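Local coordinates for CDP-glucose-4,6-dehydratase (Yersinia pseudotuberculosis, PDB 1RKX), which converts CDP-D-glucose to CDP-4-keto-6-deoxy-D-glucose by 4,6-dehydration, using bound NAD, at residues R206-P209 and D210-A214. Numbering follows the deposited sequence.
Sequences RIVP and DILRA
Pro209 and Arg213 meet one turn apart at the start of helix 207-216. NH1 of Arg213 lies 3.5 Å from CB of Pro209, and CB stands oblique to the guanidinium plane. The Arg213 chain runs extended from CG to NE. It then bends at its last torsion (chi4 83°), which turns NH1 back toward the preceding turn. There NH1 forms a salt bridge with OD1 of Asp210, at 2.9 Å. NH2 is bonded to the carbonyl oxygen of Ala203, so two different partners fix the rotation of the group. On this polar side Asp210 and Arg213 remain partly exposed.

Arg206 is the N-cap, just before helix 207-216. The backbone N of Asp210 donates to O of Arg206 at 2.8 Å, with an N-H...O angle of 163°. The helix continues with bonds from Leu212 N to Val208 O (3.1 Å) and Arg213 N to Pro209 O (2.9 Å). Backbone N-H groups of a first turn have no carbonyl of an earlier turn to bond, so the missing N-H of Pro209 costs no helix bond. The Arg206 side chain leads away from the helix, pairs with Asp201 through NH1 and touches the bound NAD. The N-cap residue thus reaches from the helix start to the cofactor of this extended SDR enzyme.

The apolar side is buried between two other helices. CG1 of Val208 lies 4.2 Å from CD1 of Leu212, one turn along. In Val208 this methyl stands opposite the backbone N (chi1 176°). Both residues pack against Met279 of helix 272-283 and Ile329 of helix 322-338, and Ile211, also buried, rests on Met279 too.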
loop_
_atom_site.group_PDB
_atom_site.type_symbol
_atom_site.label_atom_id
_atom_site.label_comp_id
_atom_site.label_asym_id
_atom_site.label_seq_id
_atom_site.Cartn_x
_atom_site.Cartn_y
_atom_site.Cartn_z
ATOM N N ARG C 206 -22.655 21.186 -17.678
ATOM C CA ARG C 206 -22.518 19.738 -17.683
ATOM C C ARG C 206 -22.750 19.398 -19.145
ATOM O O ARG C 206 -23.741 19.831 -19.739
ATOM C CB ARG C 206 -23.558 19.082 -16.773
ATOM C CG ARG C 206 -23.231 19.250 -15.294
ATOM C CD ARG C 206 -24.111 18.389 -14.403
ATOM N NE ARG C 206 -23.726 18.498 -12.996
ATOM C CZ ARG C 206 -24.364 17.900 -11.993
ATOM N NH1 ARG C 206 -25.427 17.143 -12.235
ATOM N NH2 ARG C 206 -23.942 18.062 -10.745
ATOM N N ILE C 207 -21.828 18.641 -19.729
ATOM C CA ILE C 207 -21.901 18.320 -21.147
ATOM C C ILE C 207 -23.217 17.786 -21.697
ATOM O O ILE C 207 -23.716 18.310 -22.692
ATOM C CB ILE C 207 -20.763 17.364 -21.569
ATOM C CG1 ILE C 207 -20.945 16.000 -20.921
ATOM C CG2 ILE C 207 -19.420 17.948 -21.164
ATOM C CD1 ILE C 207 -20.086 14.947 -21.565
ATOM N N VAL C 208 -23.790 16.758 -21.084
ATOM C CA VAL C 208 -25.043 16.235 -21.617
ATOM C C VAL C 208 -26.137 17.299 -21.568
ATOM O O VAL C 208 -26.814 17.536 -22.563
ATOM C CB VAL C 208 -25.493 14.967 -20.877
ATOM C CG1 VAL C 208 -26.854 14.514 -21.395
ATOM C CG2 VAL C 208 -24.472 13.868 -21.094
ATOM N N PRO C 209 -26.329 17.953 -20.411
ATOM C CA PRO C 209 -27.372 18.985 -20.349
ATOM C C PRO C 209 -27.109 20.116 -21.345
ATOM O O PRO C 209 -28.028 20.603 -22.003
ATOM C CB PRO C 209 -27.296 19.461 -18.905
ATOM C CG PRO C 209 -26.937 18.203 -18.178
ATOM C CD PRO C 209 -25.845 17.623 -19.059
ATOM N N ASP C 210 -25.848 20.532 -21.458
ATOM C CA ASP C 210 -25.499 21.600 -22.387
ATOM C C ASP C 210 -25.720 21.183 -23.832
ATOM O O ASP C 210 -26.053 22.013 -24.675
ATOM C CB ASP C 210 -24.044 22.035 -22.201
ATOM C CG ASP C 210 -23.831 22.803 -20.919
ATOM O OD1 ASP C 210 -24.822 23.343 -20.382
ATOM O OD2 ASP C 210 -22.674 22.882 -20.455
ATOM N N ILE C 211 -25.525 19.903 -24.124
ATOM C CA ILE C 211 -25.733 19.420 -25.480
ATOM C C ILE C 211 -27.214 19.554 -25.809
ATOM O O ILE C 211 -27.584 19.985 -26.898
ATOM C CB ILE C 211 -25.326 17.938 -25.634
ATOM C CG1 ILE C 211 -23.807 17.792 -25.503
ATOM C CG2 ILE C 211 -25.787 17.415 -26.990
ATOM C CD1 ILE C 211 -23.323 16.355 -25.498
ATOM N N LEU C 212 -28.056 19.188 -24.851
ATOM C CA LEU C 212 -29.499 19.257 -25.033
ATOM C C LEU C 212 -29.966 20.709 -25.171
ATOM O O LEU C 212 -30.891 20.998 -25.932
ATOM C CB LEU C 212 -30.200 18.558 -23.860
ATOM C CG LEU C 212 -29.956 17.040 -23.791
ATOM C CD1 LEU C 212 -30.454 16.470 -22.467
ATOM C CD2 LEU C 212 -30.650 16.368 -24.965
ATOM N N ARG C 213 -29.320 21.618 -24.447
ATOM C CA ARG C 213 -29.677 23.031 -24.522
ATOM C C ARG C 213 -29.361 23.570 -25.914
ATOM O O ARG C 213 -30.075 24.427 -26.440
ATOM C CB ARG C 213 -28.908 23.848 -23.476
ATOM C CG ARG C 213 -29.322 23.601 -22.033
ATOM C CD ARG C 213 -28.742 24.677 -21.121
ATOM N NE ARG C 213 -29.112 24.500 -19.717
ATOM C CZ ARG C 213 -28.488 23.688 -18.864
ATOM N NH1 ARG C 213 -27.449 22.963 -19.260
ATOM N NH2 ARG C 213 -28.906 23.602 -17.609
ATOM N N ALA C 214 -28.280 23.071 -26.503
ATOM C CA ALA C 214 -27.883 23.497 -27.838
ATOM C C ALA C 214 -28.897 22.969 -28.850
ATOM O O ALA C 214 -29.409 23.724 -29.679
ATOM C CB ALA C 214 -26.491 22.968 -28.165
#